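Local coordinates for protein dehydrogenase (Chromobacterium violaceum, PDB 3Q2I) that probably oxidises the sugar of UDP-N-acetylglucosaminuronic acid with NAD, an early step toward 2,3-diacetamido-2,3-dideoxy-D-mannuronic acid, at residues Arg15-Gly20 and Ala72-Asp77. Sequence-based numbering, arbitrary orientation.
Sequences RFALVG and AQTDAD. With NAI (1,4-dihydronicotinamide adenine dinucleotide), chain B.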
ATOM      1  N   ARG A  15      -9.104  50.349  17.819  1.00 27.20           N
ATOM      2  CA  ARG A  15      -7.687  50.571  17.698  1.00 27.62           C
ATOM      3  C   ARG A  15      -7.017  49.369  17.028  1.00 26.62           C
ATOM      4  O   ARG A  15      -7.280  48.234  17.441  1.00 27.68           O
ATOM      5  CB  ARG A  15      -7.099  50.865  19.069  1.00 30.35           C
ATOM      6  CG  ARG A  15      -7.770  52.130  19.638  1.00 31.13           C
ATOM      7  CD  ARG A  15      -7.284  52.439  21.022  1.00 36.73           C
ATOM      8  NE  ARG A  15      -7.890  51.604  22.054  1.00 49.01           N
ATOM      9  CZ  ARG A  15      -7.784  51.867  23.354  1.00 54.35           C
ATOM     10  NH1 ARG A  15      -7.104  52.935  23.749  1.00 59.68           N
ATOM     11  NH2 ARG A  15      -8.348  51.074  24.258  1.00 55.53           N
ATOM     12  N   PHE A  16      -6.212  49.645  16.008  1.00 26.21           N
ATOM     13  CA  PHE A  16      -5.452  48.607  15.272  1.00 23.34           C
ATOM     14  C   PHE A  16      -3.948  48.754  15.466  1.00 26.84           C
ATOM     15  O   PHE A  16      -3.402  49.865  15.545  1.00 26.06           O
ATOM     16  CB  PHE A  16      -5.802  48.725  13.801  1.00 19.71           C
ATOM     17  CG  PHE A  16      -7.194  48.251  13.454  1.00 25.75           C
ATOM     18  CD1 PHE A  16      -7.422  46.925  13.092  1.00 22.26           C
ATOM     19  CD2 PHE A  16      -8.298  49.092  13.577  1.00 26.40           C
ATOM     20  CE1 PHE A  16      -8.699  46.496  12.791  1.00 24.39           C
ATOM     21  CE2 PHE A  16      -9.577  48.671  13.269  1.00 25.84           C
ATOM     22  CZ  PHE A  16      -9.788  47.358  12.899  1.00 27.72           C
ATOM     23  N   ALA A  17      -3.219  47.635  15.524  1.00 25.44           N
ATOM     24  CA  ALA A  17      -1.769  47.683  15.387  1.00 21.81           C
ATOM     25  C   ALA A  17      -1.443  46.781  14.189  1.00 25.43           C
ATOM     26  O   ALA A  17      -2.257  45.887  13.828  1.00 22.42           O
ATOM     27  CB  ALA A  17      -1.071  47.162  16.626  1.00 24.26           C
ATOM     28  N   LEU A  18      -0.337  47.073  13.509  1.00 23.02           N
ATOM     29  CA  LEU A  18       0.002  46.257  12.348  1.00 22.75           C
ATOM     30  C   LEU A  18       1.461  45.812  12.342  1.00 26.09           C
ATOM     31  O   LEU A  18       2.369  46.575  12.662  1.00 26.47           O
ATOM     32  CB  LEU A  18      -0.350  46.966  11.041  1.00 21.67           C
ATOM     33  CG  LEU A  18       0.049  46.398   9.664  1.00 21.82           C
ATOM     34  CD1 LEU A  18      -0.957  46.688   8.610  1.00 20.88           C
ATOM     35  CD2 LEU A  18       1.479  46.702   9.215  1.00 24.49           C
ATOM     36  N   VAL A  19       1.715  44.554  11.989  1.00 23.08           N
ATOM     37  CA  VAL A  19       3.095  44.086  11.901  1.00 24.61           C
ATOM     38  C   VAL A  19       3.390  43.567  10.498  1.00 24.83           C
ATOM     39  O   VAL A  19       2.583  42.814   9.923  1.00 22.86           O
ATOM     40  CB  VAL A  19       3.434  43.024  12.999  1.00 26.72           C
ATOM     41  CG1 VAL A  19       2.464  41.868  12.973  1.00 29.41           C
ATOM     42  CG2 VAL A  19       4.868  42.575  12.926  1.00 26.17           C
ATOM     43  N   GLY A  20       4.487  44.057   9.938  1.00 21.81           N
ATOM     44  CA  GLY A  20       4.841  43.764   8.541  1.00 22.87           C
ATOM     45  C   GLY A  20       4.467  44.823   7.525  1.00 19.59           C
ATOM     46  O   GLY A  20       3.418  44.810   6.895  1.00 22.01           O
ATOM     47  N   ALA A  72       4.003  44.609  24.085  1.00 34.92           N
ATOM     48  CA  ALA A  72       4.190  45.181  25.423  1.00 38.00           C
ATOM     49  C   ALA A  72       3.663  46.627  25.564  1.00 39.04           C
ATOM     50  O   ALA A  72       3.426  47.107  26.675  1.00 41.06           O
ATOM     51  CB  ALA A  72       5.669  45.112  25.812  1.00 36.04           C
ATOM     52  N   GLN A  73       3.477  47.334  24.457  1.00 37.30           N
ATOM     53  CA  GLN A  73       3.146  48.748  24.527  1.00 38.35           C
ATOM     54  C   GLN A  73       1.740  49.107  24.058  1.00 39.36           C
ATOM     55  O   GLN A  73       1.076  49.973  24.639  1.00 38.57           O
ATOM     56  CB  GLN A  73       4.200  49.574  23.795  1.00 39.47           C
ATOM     57  CG  GLN A  73       5.606  49.403  24.348  1.00 42.97           C
ATOM     58  CD  GLN A  73       6.620  50.065  23.447  1.00 52.74           C
ATOM     59  OE1 GLN A  73       6.327  51.108  22.856  1.00 57.47           O
ATOM     60  NE2 GLN A  73       7.806  49.466  23.321  1.00 53.83           N
ATOM     61  N   THR A  74       1.268  48.453  23.006  1.00 34.69           N
ATOM     62  CA  THR A  74       0.088  48.922  22.311  1.00 33.78           C
ATOM     63  C   THR A  74      -1.177  48.633  23.119  1.00 33.00           C
ATOM     64  O   THR A  74      -1.251  47.646  23.842  1.00 34.05           O
ATOM     65  CB  THR A  74       0.009  48.307  20.896  1.00 33.94           C
ATOM     66  OG1 THR A  74      -1.000  48.975  20.127  1.00 31.52           O
ATOM     67  CG2 THR A  74      -0.318  46.804  20.974  1.00 27.88           C
ATOM     68  N   ASP A  75      -2.168  49.502  23.032  1.00 35.93           N
ATOM     69  CA  ASP A  75      -3.482  49.115  23.536  1.00 36.42           C
ATOM     70  C   ASP A  75      -4.427  48.945  22.357  1.00 33.41           C
ATOM     71  O   ASP A  75      -5.599  49.318  22.372  1.00 31.12           O
ATOM     72  CB  ASP A  75      -3.972  50.085  24.623  1.00 38.88           C
ATOM     73  CG  ASP A  75      -4.187  51.491  24.109  1.00 44.57           C
ATOM     74  OD1 ASP A  75      -3.747  51.833  22.993  1.00 42.55           O
ATOM     75  OD2 ASP A  75      -4.851  52.268  24.830  1.00 55.12           O
ATOM     76  N   ALA A  76      -3.894  48.383  21.273  1.00 29.61           N
ATOM     77  CA  ALA A  76      -4.759  48.095  20.133  1.00 29.41           C
ATOM     78  C   ALA A  76      -5.779  47.054  20.559  1.00 25.20           C
ATOM     79  O   ALA A  76      -5.498  46.257  21.454  1.00 31.09           O
ATOM     80  CB  ALA A  76      -3.919  47.561  18.946  1.00 27.49           C
ATOM     81  N   ASP A  77      -6.945  47.078  19.921  1.00 25.72           N
ATOM     82  CA  ASP A  77      -7.958  46.030  20.073  1.00 24.38           C
ATOM     83  C   ASP A  77      -7.541  44.808  19.218  1.00 24.83           C
ATOM     84  O   ASP A  77      -7.703  43.670  19.648  1.00 23.92           O
ATOM     85  CB  ASP A  77      -9.302  46.553  19.576  1.00 24.82           C
ATOM     86  CG  ASP A  77      -9.837  47.691  20.444  1.00 25.03           C
ATOM     87  OD1 ASP A  77      -9.933  47.462  21.656  1.00 28.64           O
ATOM     88  OD2 ASP A  77     -10.066  48.790  19.919  1.00 26.63           O
TER
HETATM   89  PA  NAI B 500       6.292  41.747   1.768  1.00 22.96           P
HETATM   90  O1A NAI B 500       7.549  40.990   1.637  1.00 20.45           O
HETATM   91  O2A NAI B 500       6.016  42.979   0.797  1.00 24.17           O
HETATM   92  O5B NAI B 500       6.049  42.303   3.227  1.00 22.42           O
HETATM   93  C5B NAI B 500       7.033  41.827   4.101  1.00 28.58           C
HETATM   94  C4B NAI B 500       6.998  42.679   5.362  1.00 26.75           C
HETATM   95  O4B NAI B 500       7.103  41.936   6.589  1.00 20.89           O
HETATM   96  C3B NAI B 500       8.359  43.325   5.099  1.00 27.03           C
HETATM   97  O3B NAI B 500       8.269  44.754   5.198  1.00 26.72           O
HETATM   98  C2B NAI B 500       9.327  42.608   6.056  1.00 23.48           C
HETATM   99  O2B NAI B 500      10.444  43.390   6.461  1.00 25.97           O
HETATM  100  C1B NAI B 500       8.337  42.369   7.220  1.00 20.12           C
HETATM  101  N9A NAI B 500       8.799  41.401   8.188  1.00 23.37           N
HETATM  102  C8A NAI B 500       9.375  40.183   7.922  1.00 25.99           C
HETATM  103  N7A NAI B 500       9.586  39.569   9.052  1.00 20.38           N
HETATM  104  C5A NAI B 500       9.074  40.298  10.100  1.00 23.24           C
HETATM  105  C6A NAI B 500       9.025  40.155  11.502  1.00 22.51           C
HETATM  106  N6A NAI B 500       9.517  39.038  12.145  1.00 25.52           N
HETATM  107  N1A NAI B 500       8.471  41.140  12.229  1.00 27.77           N
HETATM  108  C2A NAI B 500       8.008  42.218  11.629  1.00 19.77           C
HETATM  109  N3A NAI B 500       8.023  42.429  10.314  1.00 22.06           N
HETATM  110  C4A NAI B 500       8.582  41.481   9.533  1.00 20.87           C
HETATM  111  O3  NAI B 500       5.088  40.724   1.567  1.00 20.00           O
HETATM  112  PN  NAI B 500       3.609  41.016   1.222  1.00 20.97           P
HETATM  113  O1N NAI B 500       3.344  40.816  -0.244  1.00 22.08           O
HETATM  114  O2N NAI B 500       3.039  42.319   1.831  1.00 27.20           O
HETATM  115  O5D NAI B 500       2.768  39.718   1.732  1.00 20.79           O
HETATM  116  C5D NAI B 500       2.504  39.862   3.108  1.00 18.69           C
HETATM  117  C4D NAI B 500       1.455  38.858   3.576  1.00 20.26           C
HETATM  118  O4D NAI B 500       0.239  39.267   2.927  1.00 21.32           O
HETATM  119  C3D NAI B 500       1.667  37.406   3.061  1.00 18.78           C
HETATM  120  O3D NAI B 500       1.116  36.545   4.059  1.00 19.84           O
HETATM  121  C2D NAI B 500       0.778  37.329   1.814  1.00 20.58           C
HETATM  122  O2D NAI B 500       0.264  36.017   1.595  1.00 20.69           O
HETATM  123  C1D NAI B 500      -0.412  38.272   2.158  1.00 19.52           C
HETATM  124  N1N NAI B 500      -1.054  38.826   0.987  1.00 19.05           N
HETATM  125  C2N NAI B 500      -2.364  38.755   0.876  1.00 21.58           C
HETATM  126  C3N NAI B 500      -3.043  39.204  -0.264  1.00 19.23           C
HETATM  127  C7N NAI B 500      -4.518  39.147  -0.360  1.00 18.50           C
HETATM  128  O7N NAI B 500      -5.157  39.099  -1.395  1.00 22.38           O
HETATM  129  N7N NAI B 500      -5.272  39.143   0.779  1.00 17.49           N
HETATM  130  C4N NAI B 500      -2.254  39.650  -1.343  1.00 20.78           C
HETATM  131  C5N NAI B 500      -0.894  39.803  -1.135  1.00 21.55           C
HETATM  132  C6N NAI B 500      -0.303  39.378   0.027  1.00 19.54           C
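The guanidinium of Arg15 has the backbone carbonyl of Asp75 over one face, with Asp75 O 3.2 Å above its plane and offset toward the rim, while Asp77 OD2 lies at its edge, near the plane but 4.1 Å from Arg15 NE, too far for a salt bridge. The Asp75 carboxylate reaches the end of the group, where Arg15 NH1 and Asp75 OD2 form a salt bridge of 2.6 Å; the bridge runs between one nitrogen and one oxygen, and the two planes stand 56° apart. A bend at chi3 (-78°) turns the guanidinium toward the Asp75 carboxylate.

Asp77 grips the strand backbone instead. Its OD2 accepts from Arg15 N at 2.8 Å in a nearly straight bond, met on the anti side of the carboxylate, and its own amide N donates to Arg15 O at 2.8 Å. Both polar atoms of the Arg15 backbone are thus engaged by one residue, and OD2 also bridges to Arg12.

Deeper in, the methyl groups of Ala17 and Ala76 touch, CB to CB at 3.7 Å. Beside them, Thr74 OG1 accepts from Ala76 N in an ST turn and is also hydrogen-bonded to Asp43.

The contact illustrates a crossover of the Rossmann fold: 72-77 completes the connection from strand 62-64 through helix 67-73 to strand 78-81, which sets 78-81 parallel to strand 14-19. On its other flank strand 14-19 joins strand 39-45, helix 25-34 packs on Phe16 and Leu18, and the C-terminal end of strand 14-19 brings Val19, and Gly20 just beyond it, to the dinucleotide.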